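Local coordinates for protein nitroreductase (Bacteroides fragilis NCTC 9343, PDB 3EK3) that binds flavin mononucleotide and probably acts as an NAD(P)H-dependent nitroreductase-type oxidoreductase, at residues 15-20 with 128-133; 31-36 with 122-127. All coordinates share one frame; numbering follows the deposited sequence.

How the interactions relate
Interaction 1 lies at the cofactor: residues 15-20 and 128-133 meet beside the flavin mononucleotide and carry five residues of its pocket. Interaction 2 is a helix pair farther from the cofactor, with the side chain of Ala124 about 12 Å from the FMN molecule. The centres of the two contacts are about 13 Å apart. They are joined by the turn from helix 109-126 into strand 130-134, where Ile129 N probably donates a hydrogen bond to Ala124 O at 2.9 Å, and by packing of Ile129 CD1 on Ile33 CD1 at 3.9 Å. One short piece of chain thus leads from the helix pair of interaction 2 to the pocket wall of interaction 1.

Interaction 1. Residues 15-20 with 128-133; sequences RSVRAY and GIASCW. With FMN (flavin mononucleotide), chain B.
The FMN pocket of this nitroreductase-family protein is built here from the loop 15-20, which carries Arg15, Ser16 and Arg18, and from strand 130-133, with Cys132 and Trp133. One direct hydrogen bond ties the two backbones, Val17 N to Ser131 O at 2.9 Å, nearly straight at 172°. Two waters add to it: both donate to Arg15 O, one accepts from Ser131 N, and the other is hydrogen-bonded to Ser131 OG. A third links Ser16 OG to Trp133 N.

Ala130 CB sits against Val17 CB at 3.7 Å and also meets CE1 of the Tyr20 ring. The Tyr20 hydroxyl makes a weak hydrogen bond back to Val17 O, while Val17 CG1 lies over one ring face, toward its rim.

The loop grips FMN at its phosphate and at the pyrimidine side of the flavin. The bent Arg15 chain brings NE to FMN O2P, which Ser16 N also binds, at 2.8 Å and 170°; Ser16 OG donates to O3P. Arg18, extended from CG to NE, presents its guanidinium edge to the flavin, NE donating to FMN O2 at 2.7 Å and NH2 to N1 at 3.2 Å. Ser16 CB lies over one guanidinium face, toward its rim, and Cys132 SG approaches obliquely, 3.9 Å from Arg18 NE. With CG anti to the backbone N (chi1 -169°), the Trp133 ring lays one face over the benzenoid part of the flavin, centred near FMN C7, 3.7 Å from the ring plane.

Arginine bonds at O2 and N1 would be expected to stabilise negative charge at that end of a reduced flavin, while Arg15, bonded through NE to O2P, would offset part of the phosphate charge.

Interaction 2. Residues 31-36 with 122-127; sequences NAILEA and LAATSL
Ile33 and Ala36 meet Ala123, Ala124 and Leu127 through apolar side chains, and no hydrogen bond crosses between 31-36 and 122-127. The tightest of these contacts is methyl to methyl: Ala36 CB meets Ala123 CB at 3.6 Å. The Ala123 methyl also faces the opposing backbone, 4.0 Å from Ile33 CA; the CA atoms nearest each other across the two segments are those of Ile33 and Ala123, 5.3 Å apart.

Ile33 supplies the longer reach. Its CG1 is anti to the carbonyl carbon (chi1 -71°), and the extended CG1-CD1 arm runs alongside Ala124, putting CD1 3.8 Å from Ala124 CB. Leu127 adds its CD1 branch, which touches Ile33 CG1 at 4.0 Å and Ala32 CB at 4.2 Å. Ile33 and Ala124 both pack further on Ile129 and on Leu167 of strand 160-168.

Polar bonds flank the apolar contact. Within 122-127, Ser126 OG folds back to donate to Ala123 O at 2.8 Å. Beyond these segments the side chain of Asn119, earlier on helix 109-126, links the two helices by donating to Ala36 O. Asn5 of the second subunit, hydrogen-bonded to Ser126 OG, and Leu8 of the same subunit, packed on Ala123, place this end of helix 109-126 at the dimer interface.

The segment axes approach to 8.8 Å with their directions 149° apart, an antiparallel helix pair with small alanines at its centre; it joins helix 27-38 to the dimer-interface helix 109-126 within the nitroreductase-family alpha+beta fold.

Interaction 1. Residues 15-20 with 128-133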
loop_
_atom_site.group_PDB
_atom_site.type_symbol
_atom_site.label_atom_id
_atom_site.label_comp_id
_atom_site.label_asym_id
_atom_site.label_seq_id
_atom_site.Cartn_x
_atom_site.Cartn_y
_atom_site.Cartn_z
ATOM N N ARG A 15 -12.777 6.719 -3.008
ATOM C CA ARG A 15 -13.352 6.848 -1.672
ATOM C C ARG A 15 -13.706 5.483 -1.107
ATOM O O ARG A 15 -13.900 4.505 -1.843
ATOM C CB ARG A 15 -14.601 7.750 -1.682
ATOM C CG ARG A 15 -14.370 9.216 -2.105
ATOM C CD ARG A 15 -13.406 9.966 -1.209
ATOM N NE ARG A 15 -13.876 10.046 0.172
ATOM C CZ ARG A 15 -14.860 10.830 0.604
ATOM N NH1 ARG A 15 -15.503 11.637 -0.247
ATOM N NH2 ARG A 15 -15.214 10.813 1.895
ATOM N N SER A 16 -13.812 5.428 0.215
ATOM C CA SER A 16 -14.312 4.252 0.878
ATOM C C SER A 16 -15.835 4.268 0.928
ATOM O O SER A 16 -16.450 5.118 1.585
ATOM C CB SER A 16 -13.749 4.201 2.281
ATOM O OG SER A 16 -12.342 3.979 2.269
ATOM N N VAL A 17 -16.447 3.305 0.242
ATOM C CA VAL A 17 -17.901 3.230 0.126
ATOM C C VAL A 17 -18.424 2.068 0.971
ATOM O O VAL A 17 -17.860 0.980 0.950
ATOM C CB VAL A 17 -18.315 3.041 -1.351
ATOM C CG1 VAL A 17 -19.813 2.663 -1.487
ATOM C CG2 VAL A 17 -18.011 4.310 -2.160
ATOM N N ARG A 18 -19.509 2.316 1.708
ATOM C CA ARG A 18 -20.013 1.370 2.715
ATOM C C ARG A 18 -21.497 1.092 2.561
ATOM O O ARG A 18 -22.158 0.668 3.493
ATOM C CB ARG A 18 -19.707 1.917 4.102
ATOM C CG ARG A 18 -18.220 2.255 4.290
ATOM C CD ARG A 18 -17.892 2.610 5.702
ATOM N NE ARG A 18 -16.448 2.769 5.860
ATOM C CZ ARG A 18 -15.789 3.915 5.818
ATOM N NH1 ARG A 18 -16.420 5.045 5.619
ATOM N NH2 ARG A 18 -14.469 3.917 5.963
ATOM N N ALA A 19 -22.018 1.338 1.360
ATOM C CA ALA A 19 -23.381 0.979 1.005
ATOM C C ALA A 19 -23.355 0.589 -0.451
ATOM O O ALA A 19 -22.906 1.365 -1.267
ATOM C CB ALA A 19 -24.327 2.135 1.223
ATOM N N TYR A 20 -23.851 -0.604 -0.755
ATOM C CA TYR A 20 -23.701 -1.221 -2.055
ATOM C C TYR A 20 -25.026 -1.652 -2.647
ATOM O O TYR A 20 -25.942 -2.052 -1.929
ATOM C CB TYR A 20 -22.767 -2.462 -1.950
ATOM C CG TYR A 20 -21.346 -2.048 -1.761
ATOM C CD1 TYR A 20 -20.531 -1.754 -2.848
ATOM C CD2 TYR A 20 -20.814 -1.909 -0.490
ATOM C CE1 TYR A 20 -19.234 -1.310 -2.679
ATOM C CE2 TYR A 20 -19.523 -1.459 -0.309
ATOM C CZ TYR A 20 -18.725 -1.175 -1.396
ATOM O OH TYR A 20 -17.415 -0.734 -1.167
ATOM N N GLY A 128 -15.749 2.756 -12.493
ATOM C CA GLY A 128 -17.015 3.075 -11.826
ATOM C C GLY A 128 -17.509 2.135 -10.746
ATOM O O GLY A 128 -18.686 2.155 -10.385
ATOM N N ILE A 129 -16.575 1.353 -10.224
ATOM C CA ILE A 129 -16.829 0.345 -9.206
ATOM C C ILE A 129 -16.359 0.860 -7.847
ATOM O O ILE A 129 -15.197 1.248 -7.692
ATOM C CB ILE A 129 -16.115 -0.964 -9.600
ATOM C CG1 ILE A 129 -16.872 -1.631 -10.750
ATOM C CG2 ILE A 129 -15.964 -1.904 -8.382
ATOM C CD1 ILE A 129 -16.108 -2.746 -11.451
ATOM N N ALA A 130 -17.281 0.907 -6.887
ATOM C CA ALA A 130 -16.983 1.334 -5.521
ATOM C C ALA A 130 -16.175 0.271 -4.821
ATOM O O ALA A 130 -16.258 -0.917 -5.150
ATOM C CB ALA A 130 -18.294 1.591 -4.723
ATOM N N SER A 131 -15.438 0.710 -3.805
ATOM C CA SER A 131 -14.605 -0.191 -3.012
ATOM C C SER A 131 -14.430 0.319 -1.600
ATOM O O SER A 131 -14.785 1.460 -1.277
ATOM C CB SER A 131 -13.242 -0.364 -3.684
ATOM O OG SER A 131 -12.541 0.883 -3.728
ATOM N N CYS A 132 -13.953 -0.570 -0.747
ATOM C CA CYS A 132 -13.564 -0.242 0.630
ATOM C C CYS A 132 -12.582 -1.260 1.178
ATOM O O CYS A 132 -12.726 -2.451 0.907
ATOM C CB CYS A 132 -14.812 -0.215 1.524
ATOM S SG CYS A 132 -14.653 0.562 3.153
ATOM N N TRP A 133 -11.620 -0.797 1.989
ATOM C CA TRP A 133 -10.766 -1.669 2.776
ATOM C C TRP A 133 -11.628 -2.293 3.851
ATOM O O TRP A 133 -12.269 -1.590 4.612
ATOM C CB TRP A 133 -9.635 -0.870 3.458
ATOM C CG TRP A 133 -8.576 -1.720 4.060
ATOM C CD1 TRP A 133 -8.697 -2.560 5.123
ATOM C CD2 TRP A 133 -7.201 -1.780 3.657
ATOM N NE1 TRP A 133 -7.502 -3.164 5.384
ATOM C CE2 TRP A 133 -6.553 -2.696 4.509
ATOM C CE3 TRP A 133 -6.455 -1.131 2.667
ATOM C CZ2 TRP A 133 -5.209 -3.010 4.368
ATOM C CZ3 TRP A 133 -5.126 -1.428 2.531
ATOM C CH2 TRP A 133 -4.498 -2.349 3.401
HETATM N N1 FMN B . -12.915 1.112 6.321
HETATM C C2 FMN B . -13.892 0.278 6.813
HETATM O O2 FMN B . -15.086 0.546 6.645
HETATM N N3 FMN B . -13.581 -0.853 7.537
HETATM C C4 FMN B . -12.286 -1.159 7.777
HETATM O O4 FMN B . -12.048 -2.290 8.234
HETATM C C4A FMN B . -11.284 -0.324 7.264
HETATM N N5 FMN B . -9.965 -0.630 7.479
HETATM C C5A FMN B . -8.949 0.150 6.963
HETATM C C6 FMN B . -7.621 -0.222 7.176
HETATM C C7 FMN B . -6.577 0.524 6.635
HETATM C C7M FMN B . -5.138 0.009 6.688
HETATM C C8 FMN B . -6.884 1.636 5.841
HETATM C C8M FMN B . -5.838 2.161 4.885
HETATM C C9 FMN B . -8.217 2.001 5.628
HETATM C C9A FMN B . -9.262 1.266 6.178
HETATM N N10 FMN B . -10.611 1.616 5.995
HETATM C C10 FMN B . -11.602 0.804 6.495
HETATM C "C1'" FMN B . -10.997 2.805 5.149
HETATM C "C2'" FMN B . -10.687 4.111 5.891
HETATM O "O2'" FMN B . -11.646 4.331 6.911
HETATM C "C3'" FMN B . -10.769 5.242 4.880
HETATM O "O3'" FMN B . -9.683 5.106 3.990
HETATM C "C4'" FMN B . -10.668 6.633 5.538
HETATM O "O4'" FMN B . -11.821 6.892 6.328
HETATM C "C5'" FMN B . -10.522 7.726 4.482
HETATM O "O5'" FMN B . -11.674 7.762 3.649
HETATM P P FMN B . -11.583 7.598 2.039
HETATM O O1P FMN B . -10.560 8.545 1.548
HETATM O O2P FMN B . -13.000 7.766 1.462
HETATM O O3P FMN B . -11.033 6.227 1.732
HETATM O O HOH W 1 -11.488 2.750 -1.612
HETATM O O HOH W 2 -15.073 3.779 -4.129
HETATM O O HOH W 3 -10.884 1.919 1.358
#

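Interaction 2. Residues 31-36 with 122-127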
loop_
_atom_site.group_PDB
_atom_site.type_symbol
_atom_site.label_atom_id
_atom_site.label_comp_id
_atom_site.label_asym_id
_atom_site.label_seq_id
_atom_site.Cartn_x
_atom_site.Cartn_y
_atom_site.Cartn_z
ATOM N N ASN A 31 -11.663 -9.104 -13.359
ATOM C CA ASN A 31 -10.333 -9.535 -13.828
ATOM C C ASN A 31 -9.329 -8.377 -13.966
ATOM O O ASN A 31 -8.172 -8.505 -13.592
ATOM C CB ASN A 31 -10.427 -10.267 -15.156
ATOM C CG ASN A 31 -11.047 -11.647 -15.019
ATOM O OD1 ASN A 31 -10.860 -12.326 -14.012
ATOM N ND2 ASN A 31 -11.740 -12.086 -16.066
ATOM N N ALA A 32 -9.801 -7.251 -14.469
ATOM C CA ALA A 32 -8.965 -6.046 -14.626
ATOM C C ALA A 32 -8.502 -5.529 -13.279
ATOM O O ALA A 32 -7.349 -5.090 -13.134
ATOM C CB ALA A 32 -9.734 -4.952 -15.344
ATOM N N ILE A 33 -9.403 -5.553 -12.300
ATOM C CA ILE A 33 -9.081 -5.094 -10.938
ATOM C C ILE A 33 -8.069 -6.040 -10.268
ATOM O O ILE A 33 -7.096 -5.597 -9.671
ATOM C CB ILE A 33 -10.371 -5.006 -10.081
ATOM C CG1 ILE A 33 -11.247 -3.840 -10.548
ATOM C CG2 ILE A 33 -10.064 -4.845 -8.615
ATOM C CD1 ILE A 33 -12.699 -3.888 -10.016
ATOM N N LEU A 34 -8.275 -7.346 -10.409
ATOM C CA LEU A 34 -7.345 -8.285 -9.820
ATOM C C LEU A 34 -5.980 -8.218 -10.480
ATOM O O LEU A 34 -4.963 -8.354 -9.810
ATOM C CB LEU A 34 -7.880 -9.707 -9.881
ATOM C CG LEU A 34 -9.123 -9.938 -9.035
ATOM C CD1 LEU A 34 -9.805 -11.257 -9.525
ATOM C CD2 LEU A 34 -8.796 -9.990 -7.513
ATOM N N GLU A 35 -5.967 -8.025 -11.791
ATOM C CA GLU A 35 -4.716 -7.909 -12.522
ATOM C C GLU A 35 -3.961 -6.672 -12.020
ATOM O O GLU A 35 -2.747 -6.679 -11.904
ATOM C CB GLU A 35 -4.975 -7.796 -14.015
ATOM C CG GLU A 35 -3.700 -7.589 -14.865
ATOM C CD GLU A 35 -4.010 -7.456 -16.341
ATOM O OE1 GLU A 35 -4.896 -6.667 -16.715
ATOM O OE2 GLU A 35 -3.367 -8.143 -17.140
ATOM N N ALA A 36 -4.698 -5.615 -11.723
ATOM C CA ALA A 36 -4.077 -4.373 -11.250
ATOM C C ALA A 36 -3.358 -4.632 -9.923
ATOM O O ALA A 36 -2.229 -4.190 -9.770
ATOM C CB ALA A 36 -5.102 -3.234 -11.129
ATOM N N LEU A 122 -7.953 1.760 -7.038
ATOM C CA LEU A 122 -7.812 2.704 -8.141
ATOM C C LEU A 122 -8.331 2.136 -9.463
ATOM O O LEU A 122 -9.050 2.805 -10.211
ATOM C CB LEU A 122 -6.353 3.155 -8.240
ATOM C CG LEU A 122 -5.840 3.965 -7.042
ATOM C CD1 LEU A 122 -4.317 4.280 -7.165
ATOM C CD2 LEU A 122 -6.640 5.258 -6.802
ATOM N N ALA A 123 -8.004 0.879 -9.724
ATOM C CA ALA A 123 -8.564 0.161 -10.856
ATOM C C ALA A 123 -10.109 0.198 -10.777
ATOM O O ALA A 123 -10.781 0.487 -11.759
ATOM C CB ALA A 123 -8.046 -1.263 -10.861
ATOM N N ALA A 124 -10.654 -0.131 -9.613
ATOM C CA ALA A 124 -12.108 -0.157 -9.425
ATOM C C ALA A 124 -12.695 1.217 -9.675
ATOM O O ALA A 124 -13.664 1.358 -10.411
ATOM C CB ALA A 124 -12.451 -0.634 -8.036
ATOM N N THR A 125 -12.092 2.252 -9.090
ATOM C CA THR A 125 -12.600 3.612 -9.276
ATOM C C THR A 125 -12.599 3.963 -10.751
ATOM O O THR A 125 -13.563 4.553 -11.243
ATOM C CB THR A 125 -11.790 4.635 -8.463
ATOM O OG1 THR A 125 -11.875 4.327 -7.073
ATOM C CG2 THR A 125 -12.343 6.050 -8.684
ATOM N N SER A 126 -11.533 3.601 -11.464
ATOM C CA SER A 126 -11.454 3.953 -12.904
ATOM C C SER A 126 -12.525 3.275 -13.745
ATOM O O SER A 126 -12.790 3.723 -14.856
ATOM C CB SER A 126 -10.083 3.614 -13.485
ATOM O OG SER A 126 -9.993 2.229 -13.745
ATOM N N LEU A 127 -13.150 2.235 -13.206
ATOM C CA LEU A 127 -14.201 1.468 -13.872
ATOM C C LEU A 127 -15.618 1.736 -13.338
ATOM O O LEU A 127 -16.579 1.033 -13.697
ATOM C CB LEU A 127 -13.862 -0.006 -13.747
ATOM C CG LEU A 127 -12.584 -0.461 -14.470
ATOM C CD1 LEU A 127 -12.150 -1.850 -13.956
ATOM C CD2 LEU A 127 -12.744 -0.486 -15.966
#